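Local coordinates for ruler protein (Pseudomonas aeruginosa, PDB 5CUK), which probably acts as the molecular ruler of a type III secretion system, sensing needle length, and is represented here by its C-terminal substrate-specificity (SS) domain, at residues S33-L38 and E49-H54; R7-L11 and L73-E79; A12-L17 and V40-L45. All blocks are in the same frame, centred on the assembly; numbering follows the deposited sequence. Where two conformers were deposited one is given.

Interaction 1. Residues S33-L38 and E49-H54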
ATOM      1  N   SER A  33       1.053 -15.683  -9.585  1.00 54.51           N
ATOM      2  CA  SER A  33       1.413 -15.656  -8.177  1.00 50.34           C
ATOM      3  C   SER A  33       0.299 -15.004  -7.356  1.00 50.37           C
ATOM      4  O   SER A  33       0.306 -15.103  -6.127  1.00 44.57           O
ATOM      5  CB  SER A  33       2.739 -14.923  -7.980  1.00 46.13           C
ATOM      6  OG  SER A  33       2.633 -13.611  -8.504  1.00 44.47           O
ATOM      7  N   HIS A  34      -0.662 -14.363  -8.038  1.00 46.07           N
ATOM      8  CA  HIS A  34      -1.712 -13.593  -7.369  1.00 44.06           C
ATOM      9  C   HIS A  34      -1.059 -12.472  -6.540  1.00 40.44           C
ATOM     10  O   HIS A  34      -1.609 -12.016  -5.540  1.00 39.23           O
ATOM     11  CB  HIS A  34      -2.572 -14.470  -6.449  1.00 45.13           C
ATOM     12  CG  HIS A  34      -3.073 -15.722  -7.093  1.00 53.22           C
ATOM     13  ND1 HIS A  34      -4.017 -15.714  -8.104  1.00 53.93           N
ATOM     14  CD2 HIS A  34      -2.759 -17.023  -6.884  1.00 52.29           C
ATOM     15  CE1 HIS A  34      -4.258 -16.953  -8.487  1.00 56.94           C
ATOM     16  NE2 HIS A  34      -3.510 -17.769  -7.760  1.00 57.20           N
ATOM     17  N   ALA A  35       0.123 -12.047  -6.950  1.00 36.48           N
ATOM     18  CA  ALA A  35       0.859 -11.103  -6.151  1.00 41.50           C
ATOM     19  C   ALA A  35       1.622 -10.181  -7.079  1.00 42.32           C
ATOM     20  O   ALA A  35       1.977 -10.576  -8.213  1.00 40.90           O
ATOM     21  CB  ALA A  35       1.780 -11.833  -5.192  1.00 38.55           C
ATOM     22  N   ALA A  36       1.810  -8.937  -6.631  1.00 32.27           N
ATOM     23  CA  ALA A  36       2.579  -7.963  -7.378  1.00 35.05           C
ATOM     24  C   ALA A  36       3.327  -7.041  -6.400  1.00 39.53           C
ATOM     25  O   ALA A  36       2.916  -6.863  -5.248  1.00 35.02           O
ATOM     26  CB  ALA A  36       1.684  -7.175  -8.285  1.00 35.10           C
ATOM     27  N   ARG A  37       4.419  -6.465  -6.870  1.00 39.45           N
ATOM     28  CA  ARG A  37       5.228  -5.621  -6.035  1.00 39.21           C
ATOM     29  C   ARG A  37       5.975  -4.643  -6.907  1.00 43.10           C
ATOM     30  O   ARG A  37       6.196  -4.906  -8.084  1.00 40.40           O
ATOM     31  CB  ARG A  37       6.196  -6.446  -5.185  1.00 40.38           C
ATOM     32  CG  ARG A  37       7.432  -6.893  -5.913  1.00 45.97           C
ATOM     33  CD  ARG A  37       8.295  -7.810  -5.045  1.00 51.30           C
ATOM     34  NE  ARG A  37       9.304  -7.089  -4.255  1.00 59.89           N
ATOM     35  CZ  ARG A  37       9.201  -6.819  -2.950  1.00 62.66           C
ATOM     36  NH1 ARG A  37       8.119  -7.201  -2.268  1.00 55.84           N
ATOM     37  NH2 ARG A  37      10.183  -6.178  -2.318  1.00 62.38           N
ATOM     38  N   LEU A  38       6.331  -3.499  -6.323  1.00 41.38           N
ATOM     39  CA  LEU A  38       7.043  -2.448  -7.031  1.00 41.93           C
ATOM     40  C   LEU A  38       7.740  -1.553  -6.010  1.00 45.51           C
ATOM     41  O   LEU A  38       7.239  -1.368  -4.896  1.00 41.02           O
ATOM     42  CB  LEU A  38       6.074  -1.631  -7.890  1.00 42.54           C
ATOM     43  CG  LEU A  38       6.640  -0.741  -9.000  1.00 46.48           C
ATOM     44  CD1 LEU A  38       6.956  -1.562 -10.234  1.00 40.16           C
ATOM     45  CD2 LEU A  38       5.692   0.411  -9.340  1.00 48.93           C
ATOM     46  N   GLU A  49       8.538   0.078  -0.716  1.00 40.24           N
ATOM     47  CA  GLU A  49       8.138  -1.102  -1.471  1.00 41.08           C
ATOM     48  C   GLU A  49       6.672  -1.391  -1.239  1.00 40.22           C
ATOM     49  O   GLU A  49       6.235  -1.447  -0.092  1.00 39.83           O
ATOM     50  CB  GLU A  49       8.977  -2.319  -1.069  1.00 44.67           C
ATOM     51  CG  GLU A  49       8.797  -3.510  -2.002  1.00 53.47           C
ATOM     52  CD  GLU A  49       9.480  -3.306  -3.374  1.00 54.22           C
ATOM     53  OE1 GLU A  49      10.334  -2.386  -3.511  1.00 55.53           O
ATOM     54  OE2 GLU A  49       9.142  -4.064  -4.303  1.00 52.48           O
ATOM     55  N   VAL A  50       5.905  -1.578  -2.316  1.00 37.67           N
ATOM     56  CA  VAL A  50       4.516  -1.985  -2.195  1.00 35.11           C
ATOM     57  C   VAL A  50       4.364  -3.450  -2.584  1.00 36.29           C
ATOM     58  O   VAL A  50       4.778  -3.837  -3.635  1.00 38.38           O
ATOM     59  CB  VAL A  50       3.605  -1.144  -3.085  1.00 35.80           C
ATOM     60  CG1 VAL A  50       2.167  -1.597  -2.940  1.00 32.69           C
ATOM     61  CG2 VAL A  50       3.730   0.310  -2.714  1.00 36.64           C
ATOM     62  N   GLN A  51       3.784  -4.267  -1.720  1.00 36.79           N
ATOM     63  CA  GLN A  51       3.493  -5.661  -2.058  1.00 37.19           C
ATOM     64  C   GLN A  51       2.016  -5.921  -1.835  1.00 37.86           C
ATOM     65  O   GLN A  51       1.465  -5.490  -0.818  1.00 35.62           O
ATOM     66  CB  GLN A  51       4.345  -6.630  -1.209  1.00 42.08           C
ATOM     67  CG  GLN A  51       4.003  -8.126  -1.402  1.00 41.22           C
ATOM     68  CD  GLN A  51       4.711  -8.719  -2.615  1.00 40.92           C
ATOM     69  OE1 GLN A  51       5.937  -8.705  -2.697  1.00 40.46           O
ATOM     70  NE2 GLN A  51       3.940  -9.210  -3.573  1.00 36.98           N
ATOM     71  N   VAL A  52       1.356  -6.582  -2.785  1.00 32.81           N
ATOM     72  CA  VAL A  52      -0.014  -6.962  -2.557  1.00 31.64           C
ATOM     73  C   VAL A  52      -0.111  -8.468  -2.814  1.00 35.70           C
ATOM     74  O   VAL A  52       0.689  -9.041  -3.553  1.00 35.01           O
ATOM     75  CB  VAL A  52      -1.047  -6.205  -3.442  1.00 35.75           C
ATOM     76  CG1 VAL A  52      -0.642  -4.766  -3.683  1.00 34.41           C
ATOM     77  CG2 VAL A  52      -1.277  -6.907  -4.743  1.00 33.13           C
ATOM     78  N   LEU A  53      -1.044  -9.105  -2.129  1.00 33.07           N
ATOM     79  CA  LEU A  53      -1.283 -10.527  -2.288  1.00 36.30           C
ATOM     80  C   LEU A  53      -2.767 -10.693  -2.276  1.00 37.69           C
ATOM     81  O   LEU A  53      -3.468 -10.376  -1.318  1.00 39.53           O
ATOM     82  CB  LEU A  53      -0.653 -11.381  -1.199  1.00 31.77           C
ATOM     83  CG  LEU A  53      -0.933 -12.874  -1.363  1.00 35.73           C
ATOM     84  CD1 LEU A  53      -0.259 -13.350  -2.645  1.00 38.90           C
ATOM     85  CD2 LEU A  53      -0.454 -13.650  -0.165  1.00 29.68           C
ATOM     86  N   HIS A  54      -3.228 -11.189  -3.398  1.00 41.79           N
ATOM     87  CA  HIS A  54      -4.613 -11.360  -3.669  1.00 42.53           C
ATOM     88  C   HIS A  54      -5.051 -12.768  -3.296  1.00 44.69           C
ATOM     89  O   HIS A  54      -4.754 -13.705  -4.011  1.00 42.72           O
ATOM     90  CB  HIS A  54      -4.811 -11.062  -5.139  1.00 48.25           C
ATOM     91  CG  HIS A  54      -6.180 -11.356  -5.634  1.00 56.77           C
ATOM     92  ND1 HIS A  54      -6.425 -11.810  -6.907  1.00 63.63           N
ATOM     93  CD2 HIS A  54      -7.378 -11.264  -5.013  1.00 58.64           C
ATOM     94  CE1 HIS A  54      -7.735 -11.961  -7.067  1.00 67.76           C
ATOM     95  NE2 HIS A  54      -8.329 -11.637  -5.933  1.00 66.74           N
TER

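Interaction 2. Residues R7-L11 and L73-E79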
ATOM      1  N   ARG A   7      -1.732  12.171  13.006  1.00 71.20           N
ATOM      2  CA  ARG A   7      -1.197  12.619  11.733  1.00 72.63           C
ATOM      3  C   ARG A   7      -1.406  11.925  10.398  1.00 66.29           C
ATOM      4  O   ARG A   7      -0.891  10.819  10.173  1.00 58.16           O
ATOM      5  CB  ARG A   7       0.303  12.883  11.882  1.00 71.92           C
ATOM      6  CG  ARG A   7       0.532  13.741  10.639  1.00 76.99           C
ATOM      7  CD  ARG A   7       0.076  15.123  10.835  1.00 81.32           C
ATOM      8  NE  ARG A   7       0.650  15.911  11.884  1.00 96.35           N
ATOM      9  CZ  ARG A   7      -0.074  16.635  12.719  1.00 96.02           C
ATOM     10  NH1 ARG A   7      -1.405  16.504  12.703  1.00 93.04           N
ATOM     11  NH2 ARG A   7       0.539  17.412  13.625  1.00 93.50           N
ATOM     12  N   PRO A   8      -2.114  12.647   9.481  1.00 67.82           N
ATOM     13  CA  PRO A   8      -2.288  12.409   8.043  1.00 61.51           C
ATOM     14  C   PRO A   8      -0.953  12.485   7.318  1.00 60.24           C
ATOM     15  O   PRO A   8      -0.060  13.221   7.754  1.00 61.68           O
ATOM     16  CB  PRO A   8      -3.215  13.556   7.609  1.00 64.29           C
ATOM     17  CG  PRO A   8      -2.934  14.650   8.584  1.00 60.43           C
ATOM     18  CD  PRO A   8      -2.835  13.873   9.885  1.00 68.63           C
ATOM     19  N   LEU A   9      -0.825  11.723   6.238  1.00 52.34           N
ATOM     20  CA  LEU A   9       0.318  11.816   5.343  1.00 50.66           C
ATOM     21  C   LEU A   9       0.202  13.071   4.522  1.00 47.82           C
ATOM     22  O   LEU A   9      -0.916  13.490   4.222  1.00 49.65           O
ATOM     23  CB  LEU A   9       0.371  10.630   4.387  1.00 43.09           C
ATOM     24  CG  LEU A   9       0.623   9.228   4.911  1.00 50.29           C
ATOM     25  CD1 LEU A   9       0.547   8.259   3.732  1.00 46.82           C
ATOM     26  CD2 LEU A   9       1.970   9.142   5.612  1.00 44.34           C
ATOM     27  N   PRO A  10       1.346  13.627   4.098  1.00 45.00           N
ATOM     28  CA  PRO A  10       1.336  14.683   3.082  1.00 45.89           C
ATOM     29  C   PRO A  10       0.546  14.209   1.874  1.00 45.89           C
ATOM     30  O   PRO A  10       0.777  13.074   1.468  1.00 39.23           O
ATOM     31  CB  PRO A  10       2.809  14.857   2.728  1.00 45.53           C
ATOM     32  CG  PRO A  10       3.552  14.286   3.891  1.00 49.23           C
ATOM     33  CD  PRO A  10       2.708  13.155   4.386  1.00 45.93           C
ATOM     34  N   LEU A  11      -0.328  15.049   1.315  1.00 43.70           N
ATOM     35  CA  LEU A  11      -1.235  14.634   0.237  1.00 46.27           C
ATOM     36  C   LEU A  11      -0.514  14.017  -0.937  1.00 46.15           C
ATOM     37  O   LEU A  11      -0.975  13.020  -1.487  1.00 39.86           O
ATOM     38  CB  LEU A  11      -2.068  15.820  -0.264  1.00 44.67           C
ATOM     39  CG  LEU A  11      -3.394  15.481  -0.946  1.00 36.74           C
ATOM     40  CD1 LEU A  11      -4.221  14.631  -0.034  1.00 35.07           C
ATOM     41  CD2 LEU A  11      -4.156  16.774  -1.307  1.00 36.24           C
ATOM     42  N   LEU A  73       3.726   6.386   8.447  1.00 37.73           N
ATOM     43  CA  LEU A  73       2.661   5.523   7.927  1.00 43.55           C
ATOM     44  C   LEU A  73       1.771   5.010   9.063  1.00 41.89           C
ATOM     45  O   LEU A  73       0.548   5.051   8.963  1.00 39.27           O
ATOM     46  CB  LEU A  73       3.255   4.350   7.126  1.00 40.30           C
ATOM     47  CG  LEU A  73       4.066   4.783   5.893  1.00 36.76           C
ATOM     48  CD1 LEU A  73       4.792   3.581   5.272  1.00 43.77           C
ATOM     49  CD2 LEU A  73       3.156   5.448   4.882  1.00 39.43           C
ATOM     50  N   GLN A  74       2.395   4.565  10.155  1.00 43.95           N
ATOM     51  CA  GLN A  74       1.656   4.033  11.299  1.00 45.74           C
ATOM     52  C   GLN A  74       0.814   5.102  11.954  1.00 48.03           C
ATOM     53  O   GLN A  74      -0.308   4.827  12.375  1.00 50.65           O
ATOM     54  CB  GLN A  74       2.600   3.416  12.326  1.00 47.18           C
ATOM     55  CG  GLN A  74       3.811   2.763  11.684  1.00 49.54           C
ATOM     56  CD  GLN A  74       4.232   1.473  12.355  1.00 58.22           C
ATOM     57  OE1 GLN A  74       3.525   0.469  12.266  1.00 65.40           O
ATOM     58  NE2 GLN A  74       5.394   1.484  13.017  1.00 57.94           N
ATOM     59  N   GLN A  75       1.342   6.329  12.025  1.00 45.74           N
ATOM     60  CA  GLN A  75       0.554   7.436  12.567  1.00 50.63           C
ATOM     61  C   GLN A  75      -0.649   7.701  11.680  1.00 48.09           C
ATOM     62  O   GLN A  75      -1.681   8.181  12.147  1.00 49.39           O
ATOM     63  CB  GLN A  75       1.391   8.714  12.713  1.00 46.35           C
ATOM     64  CG  GLN A  75       2.492   8.571  13.710  1.00 47.74           C
ATOM     65  CD  GLN A  75       3.281   9.851  13.871  1.00 58.00           C
ATOM     66  OE1 GLN A  75       2.832  10.942  13.487  1.00 55.69           O
ATOM     67  NE2 GLN A  75       4.491   9.722  14.406  1.00 59.35           N
ATOM     68  N   ALA A  76      -0.506   7.387  10.396  1.00 46.44           N
ATOM     69  CA  ALA A  76      -1.581   7.591   9.433  1.00 42.90           C
ATOM     70  C   ALA A  76      -2.278   6.275   9.018  1.00 46.09           C
ATOM     71  O   ALA A  76      -3.015   6.253   8.039  1.00 44.73           O
ATOM     72  CB  ALA A  76      -1.044   8.290   8.218  1.00 41.59           C
ATOM     73  N   ARG A  77      -2.050   5.198   9.761  1.00 48.36           N
ATOM     74  CA  ARG A  77      -2.625   3.879   9.423  1.00 44.46           C
ATOM     75  C   ARG A  77      -4.152   3.880   9.196  1.00 51.39           C
ATOM     76  O   ARG A  77      -4.640   3.323   8.206  1.00 46.69           O
ATOM     77  CB  ARG A  77      -2.273   2.877  10.514  1.00 45.77           C
ATOM     78  CG  ARG A  77      -3.226   1.690  10.592  1.00 52.97           C
ATOM     79  CD  ARG A  77      -2.820   0.734  11.695  1.00 55.50           C
ATOM     80  NE  ARG A  77      -1.683  -0.087  11.294  1.00 55.33           N
ATOM     81  CZ  ARG A  77      -1.793  -1.180  10.539  1.00 56.76           C
ATOM     82  NH1 ARG A  77      -2.987  -1.594  10.098  1.00 49.36           N
ATOM     83  NH2 ARG A  77      -0.705  -1.866  10.223  1.00 57.07           N
ATOM     84  N   GLY A  78      -4.907   4.501  10.104  1.00 49.93           N
ATOM     85  CA  GLY A  78      -6.349   4.614   9.939  1.00 50.07           C
ATOM     86  C   GLY A  78      -6.815   5.256   8.633  1.00 50.59           C
ATOM     87  O   GLY A  78      -7.720   4.737   7.947  1.00 46.68           O
ATOM     88  N   GLU A  79      -6.219   6.394   8.281  1.00 45.36           N
ATOM     89  CA  GLU A  79      -6.537   7.051   7.003  1.00 47.42           C
ATOM     90  C   GLU A  79      -6.120   6.179   5.814  1.00 43.28           C
ATOM     91  O   GLU A  79      -6.766   6.154   4.763  1.00 43.16           O
ATOM     92  CB  GLU A  79      -5.847   8.427   6.891  1.00 47.04           C
ATOM     93  CG  GLU A  79      -5.922   9.057   5.478  1.00 48.81           C
ATOM     94  CD  GLU A  79      -4.912  10.210   5.227  1.00 51.47           C
ATOM     95  OE1 GLU A  79      -5.232  11.096   4.408  1.00 53.59           O
ATOM     96  OE2 GLU A  79      -3.803  10.240   5.821  1.00 48.62           O
TER
HETATM   97  O   HOH W   1      -3.637  12.966   3.282  1.00 51.05           O

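Interaction 3. Residues A12-L17 and V40-L45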
ATOM      1  N   ALA A  12       0.616  14.608  -1.322  1.00 44.21           N
ATOM      2  CA  ALA A  12       1.326  14.162  -2.519  1.00 43.91           C
ATOM      3  C   ALA A  12       1.852  12.751  -2.333  1.00 43.08           C
ATOM      4  O   ALA A  12       2.026  12.016  -3.305  1.00 44.77           O
ATOM      5  CB  ALA A  12       2.455  15.116  -2.851  1.00 48.30           C
ATOM      6  N   ASP A  13       2.077  12.372  -1.079  1.00 41.25           N
ATOM      7  CA  ASP A  13       2.532  11.027  -0.745  1.00 42.17           C
ATOM      8  C   ASP A  13       1.370  10.026  -0.738  1.00 44.95           C
ATOM      9  O   ASP A  13       1.479   8.948  -1.336  1.00 37.22           O
ATOM     10  CB  ASP A  13       3.262  11.030   0.606  1.00 42.79           C
ATOM     11  CG  ASP A  13       4.580  11.835   0.553  1.00 47.89           C
ATOM     12  OD1 ASP A  13       5.673  11.240   0.644  1.00 52.16           O
ATOM     13  OD2 ASP A  13       4.524  13.059   0.339  1.00 45.58           O
ATOM     14  N   LEU A  14       0.275  10.386  -0.067  1.00 41.32           N
ATOM     15  CA  LEU A  14      -0.962   9.617  -0.147  1.00 42.75           C
ATOM     16  C   LEU A  14      -1.327   9.370  -1.590  1.00 40.71           C
ATOM     17  O   LEU A  14      -1.528   8.230  -2.004  1.00 40.13           O
ATOM     18  CB  LEU A  14      -2.103  10.341   0.553  1.00 43.64           C
ATOM     19  CG  LEU A  14      -3.458   9.666   0.473  1.00 43.13           C
ATOM     20  CD1 LEU A  14      -3.336   8.285   1.045  1.00 47.60           C
ATOM     21  CD2 LEU A  14      -4.489  10.462   1.251  1.00 41.57           C
ATOM     22  N   ALA A  15      -1.380  10.443  -2.370  1.00 40.84           N
ATOM     23  CA  ALA A  15      -1.727  10.322  -3.781  1.00 41.92           C
ATOM     24  C   ALA A  15      -0.850   9.288  -4.517  1.00 39.32           C
ATOM     25  O   ALA A  15      -1.376   8.400  -5.186  1.00 44.19           O
ATOM     26  CB  ALA A  15      -1.638  11.689  -4.459  1.00 39.53           C
ATOM     27  N   ARG A  16       0.466   9.373  -4.385  1.00 38.00           N
ATOM     28  CA  ARG A  16       1.349   8.530  -5.179  1.00 44.04           C
ATOM     29  C   ARG A  16       1.220   7.092  -4.694  1.00 43.87           C
ATOM     30  O   ARG A  16       1.157   6.156  -5.487  1.00 44.78           O
ATOM     31  CB  ARG A  16       2.795   9.022  -5.108  1.00 46.46           C
ATOM     32  CG  ARG A  16       3.813   8.113  -5.826  1.00 49.27           C
ATOM     33  CD  ARG A  16       3.893   8.307  -7.360  1.00 56.71           C
ATOM     34  NE  ARG A  16       4.482   7.125  -8.022  1.00 56.56           N
ATOM     35  CZ  ARG A  16       3.776   6.189  -8.664  1.00 62.39           C
ATOM     36  NH1 ARG A  16       2.461   6.302  -8.768  1.00 63.11           N
ATOM     37  NH2 ARG A  16       4.375   5.134  -9.214  1.00 66.61           N
ATOM     38  N   LEU A  17       1.113   6.942  -3.385  1.00 37.46           N
ATOM     39  CA  LEU A  17       0.934   5.657  -2.769  1.00 40.07           C
ATOM     40  C   LEU A  17      -0.336   4.954  -3.264  1.00 44.67           C
ATOM     41  O   LEU A  17      -0.297   3.770  -3.644  1.00 41.76           O
ATOM     42  CB  LEU A  17       0.905   5.818  -1.257  1.00 35.65           C
ATOM     43  CG  LEU A  17       1.044   4.557  -0.437  1.00 45.86           C
ATOM     44  CD1 LEU A  17       2.012   3.589  -1.087  1.00 42.43           C
ATOM     45  CD2 LEU A  17       1.516   4.926   0.918  1.00 39.35           C
ATOM     46  N   VAL A  40       8.451   2.273  -5.145  1.00 44.60           N
ATOM     47  CA  VAL A  40       7.948   3.600  -5.447  1.00 44.85           C
ATOM     48  C   VAL A  40       8.723   4.679  -4.681  1.00 44.23           C
ATOM     49  O   VAL A  40       9.027   4.485  -3.517  1.00 44.09           O
ATOM     50  CB  VAL A  40       6.472   3.705  -5.078  1.00 41.25           C
ATOM     51  CG1 VAL A  40       5.876   4.925  -5.706  1.00 51.03           C
ATOM     52  CG2 VAL A  40       5.735   2.430  -5.515  1.00 48.67           C
ATOM     53  N   ARG A  41       9.041   5.802  -5.325  1.00 42.68           N
ATOM     54  CA  ARG A  41       9.543   6.958  -4.577  1.00 51.55           C
ATOM     55  C   ARG A  41       8.360   7.824  -4.165  1.00 49.60           C
ATOM     56  O   ARG A  41       7.537   8.243  -4.991  1.00 54.18           O
ATOM     57  CB  ARG A  41      10.562   7.785  -5.383  1.00 60.00           C
ATOM     58  CG  ARG A  41      10.109   8.130  -6.800  1.00 71.58           C
ATOM     59  CD  ARG A  41      10.711   9.452  -7.326  1.00 82.99           C
ATOM     60  NE  ARG A  41      10.346   9.679  -8.729  1.00 86.96           N
ATOM     61  CZ  ARG A  41       9.987  10.858  -9.236  1.00 88.32           C
ATOM     62  NH1 ARG A  41       9.952  11.937  -8.461  1.00 91.14           N
ATOM     63  NH2 ARG A  41       9.661  10.959 -10.521  1.00 87.92           N
ATOM     64  N   LEU A  42       8.235   8.035  -2.868  1.00 46.08           N
ATOM     65  CA  LEU A  42       7.268   9.002  -2.384  1.00 47.85           C
ATOM     66  C   LEU A  42       8.041  10.315  -2.212  1.00 49.14           C
ATOM     67  O   LEU A  42       9.196  10.293  -1.785  1.00 49.04           O
ATOM     68  CB  LEU A  42       6.599   8.507  -1.098  1.00 46.81           C
ATOM     69  CG  LEU A  42       5.965   7.112  -1.258  1.00 45.80           C
ATOM     70  CD1 LEU A  42       5.428   6.621   0.061  1.00 40.71           C
ATOM     71  CD2 LEU A  42       4.863   7.108  -2.313  1.00 42.33           C
ATOM     72  N   PRO A  43       7.436  11.450  -2.607  1.00 49.80           N
ATOM     73  CA  PRO A  43       8.175  12.713  -2.671  1.00 46.16           C
ATOM     74  C   PRO A  43       8.924  12.998  -1.386  1.00 51.74           C
ATOM     75  O   PRO A  43      10.120  13.299  -1.439  1.00 53.91           O
ATOM     76  CB  PRO A  43       7.082  13.750  -2.894  1.00 48.59           C
ATOM     77  CG  PRO A  43       5.999  13.026  -3.538  1.00 44.41           C
ATOM     78  CD  PRO A  43       6.026  11.634  -2.977  1.00 47.44           C
ATOM     79  N   GLN A  44       8.261  12.886  -0.241  1.00 48.39           N
ATOM     80  CA  GLN A  44       9.002  13.177   0.972  0.56 51.01           C
ATOM     81  C   GLN A  44       9.304  11.905   1.746  1.00 50.45           C
ATOM     82  O   GLN A  44      10.329  11.842   2.404  1.00 50.53           O
ATOM     83  CB  GLN A  44       8.266  14.211   1.845  0.56 52.38           C
ATOM     84  CG  GLN A  44       8.276  15.649   1.265  0.56 51.86           C
ATOM     85  CD  GLN A  44       9.676  16.234   1.084  0.56 51.81           C
ATOM     86  OE1 GLN A  44      10.598  15.931   1.845  0.56 50.69           O
ATOM     87  NE2 GLN A  44       9.835  17.078   0.071  0.56 47.58           N
ATOM     88  N   LEU A  45       8.476  10.874   1.627  1.00 49.20           N
ATOM     89  CA  LEU A  45       8.737   9.669   2.410  1.00 48.73           C
ATOM     90  C   LEU A  45       9.849   8.756   1.874  1.00 46.27           C
ATOM     91  O   LEU A  45      10.257   7.810   2.557  1.00 43.46           O
ATOM     92  CB  LEU A  45       7.457   8.851   2.562  1.00 52.03           C
ATOM     93  CG  LEU A  45       6.682   9.116   3.855  1.00 47.78           C
ATOM     94  CD1 LEU A  45       5.952  10.454   3.808  1.00 50.38           C
ATOM     95  CD2 LEU A  45       5.716   7.976   4.091  1.00 48.79           C
TER

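Interaction 1. Residues S33-L38 and E49-H54
The guanidinium of R37 has E49 over one face and Q51 at its edge. CG of E49 lies over that face, and the carboxylate plane is turned only 22° from that of the guanidinium. OE2 of E49 stands 3.0 Å from NE of R37, well out of the guanidinium plane, a salt bridge in which no N-H is aimed at the oxygen. At the edge the contact is directional: NH1 of R37 donates to OE1 of Q51 over 2.7 Å, almost within the guanidinium plane. With CG of R37 wedged between its own backbone N and carbonyl carbon (chi1 80°) and a further bend at chi3, the chain folds back over the neighbouring strand to meet both partners. The amide of Q51 is used at both ends, since NE2 donates to O of V52 at 3.3 Å. That oxygen also accepts a hydrogen bond from N of A36, which comes from the opposite face of its plane.

Beneath these groups runs an antiparallel pairing. A36–V52 and L38–V50 are hydrogen-bonded pairs, A35–L53 and R37–Q51 non-hydrogen-bonded ones, and N of H54 closes the end on O of H34 at 2.8 Å. CB of A35 meets CD1 of L53 on the R37 side. A36 and V52 point to the other face, where helix 11-29 lies over them.

This beta hairpin therefore has an apolar face for the helix and another where a charge pair and an amide link its strands. The in-plane bond to Q51 probably sets how the guanidinium is turned, while the E49 attraction appears mainly electrostatic.

Interaction 2. Residues R7-L11 and L73-E79
CG of L9 lies anti to its carbonyl carbon (chi1 -66°), and with chi2 extended the isobutyl group reaches both A76 and L73. Its CG rests 3.8 Å from CB of A76, while CD2 meets CD2 of L73 at 3.9 Å; the two leucine side chains cross at a slant. E79, in the first turn of helix 77-87, has a fully stretched side chain, CG anti to the backbone N (chi1 169°), which carries its carboxylate to the backbone of P8 and L9.

There the two oxygens divide the work. OE2 accepts a long, weak hydrogen bond from N of L9 (3.4 Å) and touches CA of P8. OE1 takes a hydrogen from a water, 2.7 Å away, that gives its other hydrogen to O of L9. Both backbone polar groups of L9 are thus tied to one carboxylate, one directly and one through water. Further out, CB of R7 meets OE1 of Q75, and O of R7 lies against CB of A76.

The contact lays the segment leading into helix 11-29 across the break at A76, where helix 67-75 gives way to helix 77-87. L73 carries the apolar core onward to I63 and A65 of strand 59-65 and F97 of strand 93-99.

Interaction 3. Residues A12-L17 and V40-L45
OD1 of D13 takes hydrogen bonds from two successive backbone amides of the turn after strand 35-42. N of L45 lies 3.0 Å from OD1 of D13 and approaches nearly end-on to the C-O bond. N of Q44, 3.2 Å from OD1 of D13, uses the syn lone pair, on the side of OD2. Both bonds are somewhat bent, with angles at hydrogen of 152° and 148°. Setting CG beside the backbone N helps to swing the D13 carboxylate toward the turn. Apolar atoms close around the same oxygen: CD1 of L45 at 3.3 Å, CB of L42 and CD of P43. One oxygen of this buried carboxylate is thus satisfied by two main-chain N-H groups, which would probably help to stabilise the negative charge.

One turn on, R16 lies alongside the strand. Its CG packs on CD2 of L42, and its NE comes within 3.5 Å of CG1 of V40. The charged end is answered within its own helix by a salt bridge from NH1 to D19. CD2 of L42 also reaches the backbone N and CB of L17, and A12 meets the ring of P43 at the margin.

The helix and strand segments run nearly antiparallel, at 164°, with axes 8.5 Å apart at their closest. This is helix-on-sheet packing in a domain of the alpha+beta kind, with helices packed on a mixed four-stranded sheet, the turn after the strand pinned by an aspartate from the first helix.

Along the chain the three contacts interlock: 7-11 and 73-79 enclose the segments of the other two interactions, while those of interactions 1 and 3 alternate. Interactions 1 and 2 lie on opposite sides of the domain centre, 21 Å apart between centres. Interaction 3 bridges them, sharing strand 35-42 with interaction 1, where V50 packs on L17 and V40, and meeting interaction 2 through L73 and L9 on L45 and through E79 on L14. Helix 11-29 starts in interaction 2, continues through interaction 3 and covers the hairpin of interaction 1. The packing contacts thus run on from sheet to first helix to later helices, consistent with a compact C-terminal SS domain of the ruler protein.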